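Local coordinates for uncharacterized protein from DUF364 family (Desulfitobacterium hafniense, PDB 3L5O), which is of unknown function but combines enolase-like and Rossmann-like folds and may take part in heavy-metal chelation, at residues 162-167 and 173-178; 190-195 and 204-209. One frame throughout, in Å; residues are numbered along the deposited sequence.

Contact 1 of 2, residues 162-167 and 173-178; sequences DLSILE and GDYPLP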
ATOM      1  N   ASP A 162     -14.293  17.606   8.582  1.00 43.25           N
ATOM      2  CA  ASP A 162     -15.037  16.639   9.375  1.00 43.38           C
ATOM      3  C   ASP A 162     -14.359  15.264   9.157  1.00 42.81           C
ATOM      4  O   ASP A 162     -14.642  14.543   8.204  1.00 39.70           O
ATOM      5  CB  ASP A 162     -16.504  16.657   8.924  1.00 46.88           C
ATOM      6  CG  ASP A 162     -17.385  15.649   9.657  1.00 55.49           C
ATOM      7  OD1 ASP A 162     -16.894  14.930  10.557  1.00 57.78           O
ATOM      8  OD2 ASP A 162     -18.606  15.514   9.364  1.00 59.15           O
ATOM      9  N   LEU A 163     -13.459  14.934  10.069  1.00 39.22           N
ATOM     10  CA  LEU A 163     -12.588  13.763   9.943  1.00 41.94           C
ATOM     11  C   LEU A 163     -13.088  12.589  10.759  1.00 42.26           C
ATOM     12  O   LEU A 163     -13.407  12.750  11.948  1.00 40.79           O
ATOM     13  CB  LEU A 163     -11.172  14.115  10.420  1.00 39.71           C
ATOM     14  CG  LEU A 163     -10.111  12.996  10.412  1.00 37.77           C
ATOM     15  CD1 LEU A 163      -9.797  12.526   9.028  1.00 40.34           C
ATOM     16  CD2 LEU A 163      -8.878  13.491  11.152  1.00 43.63           C
ATOM     17  N   SER A 164     -13.135  11.418  10.116  1.00 42.03           N
ATOM     18  CA  SER A 164     -13.266  10.127  10.810  1.00 41.69           C
ATOM     19  C   SER A 164     -12.119   9.182  10.473  1.00 41.39           C
ATOM     20  O   SER A 164     -11.868   8.912   9.287  1.00 38.41           O
ATOM     21  CB  SER A 164     -14.554   9.437  10.434  1.00 43.11           C
ATOM     22  OG  SER A 164     -15.671  10.240  10.696  1.00 47.07           O
ATOM     23  N   ILE A 165     -11.457   8.678  11.519  1.00 36.77           N
ATOM     24  CA  ILE A 165     -10.364   7.705  11.422  1.00 39.18           C
ATOM     25  C   ILE A 165     -10.910   6.369  11.878  1.00 38.85           C
ATOM     26  O   ILE A 165     -11.579   6.307  12.903  1.00 42.51           O
ATOM     27  CB  ILE A 165      -9.131   8.116  12.250  1.00 38.68           C
ATOM     28  CG1 ILE A 165      -8.538   9.421  11.685  1.00 42.25           C
ATOM     29  CG2 ILE A 165      -8.017   6.992  12.190  1.00 37.80           C
ATOM     30  CD1 ILE A 165      -7.609  10.111  12.597  1.00 46.77           C
ATOM     31  N   LEU A 166     -10.691   5.344  11.058  1.00 38.47           N
ATOM     32  CA  LEU A 166     -11.150   3.960  11.271  1.00 38.80           C
ATOM     33  C   LEU A 166      -9.936   3.088  11.302  1.00 39.35           C
ATOM     34  O   LEU A 166      -9.100   3.188  10.413  1.00 39.66           O
ATOM     35  CB  LEU A 166     -12.047   3.519  10.127  1.00 40.57           C
ATOM     36  CG  LEU A 166     -13.392   4.226   9.943  1.00 45.78           C
ATOM     37  CD1 LEU A 166     -13.305   5.413   8.977  1.00 52.08           C
ATOM     38  CD2 LEU A 166     -14.373   3.267   9.425  1.00 47.85           C
ATOM     39  N   GLU A 167      -9.807   2.253  12.338  1.00 42.81           N
ATOM     40  CA  GLU A 167      -8.683   1.308  12.476  1.00 43.39           C
ATOM     41  C   GLU A 167      -9.156  -0.036  13.036  1.00 44.60           C
ATOM     42  O   GLU A 167     -10.168  -0.114  13.720  1.00 40.99           O
ATOM     43  CB  GLU A 167      -7.644   1.876  13.444  1.00 44.15           C
ATOM     44  CG  GLU A 167      -7.032   3.217  13.039  1.00 48.84           C
ATOM     45  CD  GLU A 167      -6.342   3.923  14.199  1.00 52.16           C
ATOM     46  OE1 GLU A 167      -6.949   4.023  15.266  1.00 62.13           O
ATOM     47  OE2 GLU A 167      -5.198   4.395  14.039  1.00 57.44           O
ATOM     48  N   GLY A 173      -9.812   8.591  19.988  1.00 57.48           N
ATOM     49  CA  GLY A 173     -10.826   9.286  19.171  1.00 57.02           C
ATOM     50  C   GLY A 173     -11.362   8.565  17.924  1.00 54.67           C
ATOM     51  O   GLY A 173     -12.151   9.124  17.162  1.00 53.76           O
ATOM     52  N   ASP A 174     -10.955   7.319  17.715  1.00 49.97           N
ATOM     53  CA  ASP A 174     -11.129   6.653  16.442  1.00 48.01           C
ATOM     54  C   ASP A 174     -12.189   5.560  16.467  1.00 46.32           C
ATOM     55  O   ASP A 174     -12.612   5.097  17.526  1.00 45.19           O
ATOM     56  CB  ASP A 174      -9.803   6.039  16.012  1.00 47.27           C
ATOM     57  CG  ASP A 174      -8.651   7.060  15.960  1.00 56.75           C
ATOM     58  OD1 ASP A 174      -8.914   8.280  15.880  1.00 55.96           O
ATOM     59  OD2 ASP A 174      -7.446   6.710  15.990  1.00 65.12           O
ATOM     60  N   TYR A 175     -12.583   5.124  15.272  1.00 43.54           N
ATOM     61  CA  TYR A 175     -13.654   4.153  15.111  1.00 40.91           C
ATOM     62  C   TYR A 175     -13.073   2.821  14.783  1.00 39.80           C
ATOM     63  O   TYR A 175     -12.059   2.758  14.097  1.00 37.74           O
ATOM     64  CB  TYR A 175     -14.565   4.550  13.962  1.00 43.48           C
ATOM     65  CG  TYR A 175     -15.290   5.819  14.175  1.00 43.18           C
ATOM     66  CD1 TYR A 175     -14.734   7.042  13.798  1.00 43.58           C
ATOM     67  CD2 TYR A 175     -16.545   5.808  14.745  1.00 41.42           C
ATOM     68  CE1 TYR A 175     -15.440   8.230  13.990  1.00 44.77           C
ATOM     69  CE2 TYR A 175     -17.255   6.970  14.931  1.00 47.93           C
ATOM     70  CZ  TYR A 175     -16.708   8.172  14.564  1.00 49.09           C
ATOM     71  OH  TYR A 175     -17.469   9.311  14.778  1.00 52.78           O
ATOM     72  N   PRO A 176     -13.726   1.749  15.213  1.00 39.77           N
ATOM     73  CA  PRO A 176     -13.330   0.418  14.767  1.00 40.39           C
ATOM     74  C   PRO A 176     -13.753   0.221  13.321  1.00 39.67           C
ATOM     75  O   PRO A 176     -14.599   0.929  12.778  1.00 34.34           O
ATOM     76  CB  PRO A 176     -14.057  -0.498  15.760  1.00 39.96           C
ATOM     77  CG  PRO A 176     -15.220   0.219  16.137  1.00 38.23           C
ATOM     78  CD  PRO A 176     -14.871   1.677  16.141  1.00 42.64           C
ATOM     79  N   LEU A 177     -13.115  -0.723  12.673  1.00 37.83           N
ATOM     80  CA  LEU A 177     -13.300  -0.962  11.280  1.00 39.44           C
ATOM     81  C   LEU A 177     -14.729  -1.282  10.795  1.00 41.83           C
ATOM     82  O   LEU A 177     -15.104  -0.834   9.719  1.00 39.85           O
ATOM     83  CB  LEU A 177     -12.306  -2.047  10.809  1.00 39.71           C
ATOM     84  CG  LEU A 177     -12.088  -1.923   9.320  1.00 53.00           C
ATOM     85  CD1 LEU A 177     -11.387  -0.593   8.994  1.00 59.78           C
ATOM     86  CD2 LEU A 177     -11.304  -3.150   8.768  1.00 57.18           C
ATOM     87  N   PRO A 178     -15.549  -2.016  11.544  1.00 41.68           N
ATOM     88  CA  PRO A 178     -16.950  -2.197  11.123  1.00 40.90           C
ATOM     89  C   PRO A 178     -17.743  -0.882  10.912  1.00 40.01           C
ATOM     90  O   PRO A 178     -18.790  -0.903  10.268  1.00 37.72           O
ATOM     91  CB  PRO A 178     -17.548  -3.053  12.264  1.00 40.73           C
ATOM     92  CG  PRO A 178     -16.377  -3.786  12.872  1.00 38.24           C
ATOM     93  CD  PRO A 178     -15.251  -2.783  12.767  1.00 42.65           C
TER
HETATM   94  O   HOH W   1     -16.085  11.518  13.158  1.00 46.11           O
HETATM   95  O   HOH W   2     -11.978   9.987  14.162  1.00 32.43           O
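Leu166 pairs in parallel with Tyr175 where the short segment around 175-176 joins the edge of strand 162-167, and two backbone bonds hold them: Tyr175 N gives to Ile165 O at 2.8 Å, and Glu167 N to Tyr175 O at 2.9 Å. On the sheet face shared by Leu166 and Tyr175, Leu166 CG lies 4.2 Å from Tyr175 CB, while the ring extends beside Ser164, with Tyr175 CE1 3.9 Å from Ser164 CB. With CG beside the backbone N (chi1 -64°), the tyrosine ring turns an edge to Ile165 O and sends its hydroxyl to a water that also binds Ser164 OG and Leu163 O. A polar-tipped aromatic suits the exposed edge strand, and branched Leu166 suits the buried strand beside it, where Leu166 CB meets Leu177 CD1 at 4.3 Å. Asp174 lies alongside Ile165, Asp174 OD1 being 3.6 Å from Ile165 CB. Asp174 OD2 approaches Glu167 OE1 to 2.8 Å, the carboxylate planes 76° apart. Glu167 OE1 also accepts from Glu171 N within the connecting loop. Two acceptors this close would be costly if both were charged, so the pKa of at least one of the two acids is probably raised.

Contact 2 of 2, residues 190-195 and 204-209; sequences VYITCA and RLLELS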
ATOM      1  N   VAL A 190     -11.897   9.930   0.685  1.00 43.07           N
ATOM      2  CA  VAL A 190     -11.494   8.747   1.457  1.00 43.20           C
ATOM      3  C   VAL A 190     -10.035   8.400   1.182  1.00 42.19           C
ATOM      4  O   VAL A 190      -9.602   8.381   0.038  1.00 42.32           O
ATOM      5  CB  VAL A 190     -12.395   7.541   1.112  1.00 40.16           C
ATOM      6  CG1 VAL A 190     -11.935   6.306   1.840  1.00 44.08           C
ATOM      7  CG2 VAL A 190     -13.844   7.857   1.445  1.00 42.04           C
ATOM      8  N   TYR A 191      -9.284   8.148   2.245  1.00 41.64           N
ATOM      9  CA  TYR A 191      -7.925   7.614   2.179  1.00 39.55           C
ATOM     10  C   TYR A 191      -7.868   6.257   2.860  1.00 41.51           C
ATOM     11  O   TYR A 191      -8.353   6.098   3.986  1.00 41.10           O
ATOM     12  CB  TYR A 191      -6.945   8.556   2.906  1.00 41.48           C
ATOM     13  CG  TYR A 191      -7.029   9.955   2.403  1.00 44.96           C
ATOM     14  CD1 TYR A 191      -8.072  10.788   2.829  1.00 48.81           C
ATOM     15  CD2 TYR A 191      -6.111  10.455   1.482  1.00 44.84           C
ATOM     16  CE1 TYR A 191      -8.207  12.065   2.358  1.00 44.53           C
ATOM     17  CE2 TYR A 191      -6.226  11.772   1.011  1.00 48.96           C
ATOM     18  CZ  TYR A 191      -7.290  12.565   1.454  1.00 53.47           C
ATOM     19  OH  TYR A 191      -7.478  13.853   1.010  1.00 54.24           O
ATOM     20  N   ILE A 192      -7.227   5.289   2.217  1.00 41.19           N
ATOM     21  CA  ILE A 192      -7.174   3.943   2.731  1.00 43.45           C
ATOM     22  C   ILE A 192      -5.722   3.472   2.733  1.00 43.29           C
ATOM     23  O   ILE A 192      -5.044   3.503   1.705  1.00 46.03           O
ATOM     24  CB  ILE A 192      -8.022   2.975   1.871  1.00 41.53           C
ATOM     25  CG1 ILE A 192      -9.485   3.421   1.770  1.00 47.82           C
ATOM     26  CG2 ILE A 192      -7.974   1.545   2.444  1.00 41.45           C
ATOM     27  CD1 ILE A 192     -10.230   2.744   0.608  1.00 43.79           C
ATOM     28  N   THR A 193      -5.273   3.003   3.883  1.00 41.29           N
ATOM     29  CA  THR A 193      -4.005   2.338   3.979  1.00 43.01           C
ATOM     30  C   THR A 193      -3.828   1.142   3.022  1.00 42.91           C
ATOM     31  O   THR A 193      -4.738   0.332   2.789  1.00 40.54           O
ATOM     32  CB  THR A 193      -3.753   1.863   5.402  1.00 43.02           C
ATOM     33  OG1 THR A 193      -2.522   1.135   5.431  1.00 42.53           O
ATOM     34  CG2 THR A 193      -4.855   0.831   5.892  1.00 43.31           C
ATOM     35  N   CYS A 194      -2.619   1.024   2.497  1.00 44.33           N
ATOM     36  CA  CYS A 194      -2.289  -0.054   1.558  1.00 43.60           C
ATOM     37  C   CYS A 194      -2.298  -1.403   2.310  1.00 43.71           C
ATOM     38  O   CYS A 194      -2.353  -2.452   1.676  1.00 44.76           O
ATOM     39  CB  CYS A 194      -0.927   0.218   0.918  1.00 44.43           C
ATOM     40  SG  CYS A 194       0.428   0.297   2.124  1.00 47.34           S
ATOM     41  N   ALA A 195      -2.288  -1.374   3.656  1.00 42.87           N
ATOM     42  CA  ALA A 195      -2.498  -2.600   4.461  1.00 42.71           C
ATOM     43  C   ALA A 195      -3.810  -3.292   4.111  1.00 44.32           C
ATOM     44  O   ALA A 195      -3.959  -4.476   4.374  1.00 45.42           O
ATOM     45  CB  ALA A 195      -2.459  -2.309   5.966  1.00 44.17           C
ATOM     46  N   ARG A 204     -14.238  -4.193  -0.384  1.00 40.51           N
ATOM     47  CA  ARG A 204     -15.476  -3.705   0.225  1.00 38.94           C
ATOM     48  C   ARG A 204     -15.350  -2.205   0.532  1.00 40.57           C
ATOM     49  O   ARG A 204     -16.268  -1.431   0.303  1.00 41.80           O
ATOM     50  CB  ARG A 204     -15.843  -4.491   1.486  1.00 38.85           C
ATOM     51  CG  ARG A 204     -17.137  -3.969   2.148  1.00 37.40           C
ATOM     52  CD  ARG A 204     -18.312  -3.944   1.178  1.00 37.50           C
ATOM     53  NE  ARG A 204     -19.526  -3.473   1.824  1.00 37.82           N
ATOM     54  CZ  ARG A 204     -20.675  -3.227   1.183  1.00 41.80           C
ATOM     55  NH1 ARG A 204     -20.758  -3.390  -0.117  1.00 41.55           N
ATOM     56  NH2 ARG A 204     -21.719  -2.773   1.854  1.00 39.73           N
ATOM     57  N   LEU A 205     -14.180  -1.794   1.009  1.00 40.87           N
ATOM     58  CA  LEU A 205     -13.933  -0.393   1.285  1.00 39.57           C
ATOM     59  C   LEU A 205     -14.120   0.463   0.053  1.00 41.69           C
ATOM     60  O   LEU A 205     -14.694   1.543   0.133  1.00 40.04           O
ATOM     61  CB  LEU A 205     -12.522  -0.178   1.833  1.00 40.04           C
ATOM     62  CG  LEU A 205     -12.261  -0.756   3.220  1.00 40.36           C
ATOM     63  CD1 LEU A 205     -10.816  -0.549   3.618  1.00 42.69           C
ATOM     64  CD2 LEU A 205     -13.188  -0.200   4.302  1.00 42.10           C
ATOM     65  N   LEU A 206     -13.602  -0.009  -1.067  1.00 40.62           N
ATOM     66  CA  LEU A 206     -13.815   0.661  -2.363  1.00 43.69           C
ATOM     67  C   LEU A 206     -15.279   0.800  -2.739  1.00 42.97           C
ATOM     68  O   LEU A 206     -15.688   1.862  -3.209  1.00 44.28           O
ATOM     69  CB  LEU A 206     -13.021  -0.041  -3.481  1.00 41.97           C
ATOM     70  CG  LEU A 206     -11.482   0.056  -3.325  1.00 42.47           C
ATOM     71  CD1 LEU A 206     -10.773  -0.566  -4.515  1.00 45.63           C
ATOM     72  CD2 LEU A 206     -11.055   1.501  -3.128  1.00 46.87           C
ATOM     73  N   GLU A 207     -16.069  -0.253  -2.551  1.00 43.53           N
ATOM     74  CA  GLU A 207     -17.509  -0.196  -2.829  1.00 43.09           C
ATOM     75  C   GLU A 207     -18.233   0.771  -1.888  1.00 45.67           C
ATOM     76  O   GLU A 207     -19.082   1.547  -2.319  1.00 46.85           O
ATOM     77  CB  GLU A 207     -18.125  -1.593  -2.756  1.00 46.22           C
ATOM     78  CG  GLU A 207     -19.630  -1.646  -3.007  1.00 58.51           C
ATOM     79  CD  GLU A 207     -20.045  -1.527  -4.483  1.00 64.52           C
ATOM     80  OE1 GLU A 207     -19.180  -1.271  -5.350  1.00 71.72           O
ATOM     81  OE2 GLU A 207     -21.252  -1.696  -4.767  1.00 69.13           O
ATOM     82  N   LEU A 208     -17.880   0.767  -0.608  1.00 42.53           N
ATOM     83  CA  LEU A 208     -18.472   1.700   0.325  1.00 42.91           C
ATOM     84  C   LEU A 208     -18.166   3.157  -0.027  1.00 41.96           C
ATOM     85  O   LEU A 208     -18.978   4.041   0.236  1.00 41.82           O
ATOM     86  CB  LEU A 208     -17.960   1.410   1.745  1.00 41.22           C
ATOM     87  CG  LEU A 208     -18.459   0.106   2.327  1.00 37.91           C
ATOM     88  CD1 LEU A 208     -17.705  -0.212   3.598  1.00 40.29           C
ATOM     89  CD2 LEU A 208     -19.930   0.212   2.558  1.00 39.63           C
ATOM     90  N   SER A 209     -16.985   3.393  -0.587  1.00 40.59           N
ATOM     91  CA  SER A 209     -16.494   4.742  -0.854  1.00 41.21           C
ATOM     92  C   SER A 209     -16.755   5.213  -2.291  1.00 44.21           C
ATOM     93  O   SER A 209     -16.328   6.292  -2.670  1.00 43.93           O
ATOM     94  CB  SER A 209     -14.982   4.779  -0.582  1.00 42.05           C
ATOM     95  OG  SER A 209     -14.668   4.246   0.706  1.00 44.92           O
TER
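Leu205 O takes the Ser209 hydroxyl at 2.8 Å, the donor tilted 29° from the carbonyl plane, and a weak bond from Ser209 N at 3.0 Å, so the last turn of helix 202-208 is gripped twice at one oxygen. With OG beside its own backbone N (chi1 -51°), Ser209 can fold this hydroxyl back onto the helix and still lay it against Val190, whose CG1 is 3.6 Å from Ser209 OG. Serine is small enough to let the strand come close and satisfies its own buried hydroxyl. Replacing Ser209 by alanine is likely to leave Leu205 O with only the weaker of the two bonds just described and a small gap beside both methyls of Val190. One turn back, Ile192 crosses the leucines: Ile192 CG2 meets Leu205 CD1 at 3.7 Å, while Ile192 CD1, ending the longer branch, touches Leu205 CB at 3.9 Å and Leu206 CD2 at 4.0 Å. The beta-branched Val190 and Ile192 suit a strand and turn their side chains to the helix, and the leucines fill the space between. At the strand's end Thr193 OG1 accepts from Ala195 N, capping the turn into helix 195-199. Helix 202-208 thus packs within the beta-alpha-beta crossover joining parallel strands 189-193 and 214-218, characteristic of Rossmann-like folds.

Overall arrangement
From the N terminus, the chain reaches contact 1 first: strand 162-167 runs into a short loop without helix or strand, which returns at 173-178 to add a short, weakly bonded outermost strand to the mixed sheet. After helix 180-183 the chain enters the sheet again as strand 189-193, on the other side of strand 143-147, and contact 2 closes when helix 202-208 packs back on it. The two loops follow in series, neither enclosing nor crossing the other. Their centres lie 13 Å apart and they do not touch, but helix 180-183 meets residues of both, and Val147 touches Leu177 of contact 1 and Leu205 of contact 2. Contact 1 thus finishes the sheet's margin, whereas contact 2 packs a helix on one face near its middle.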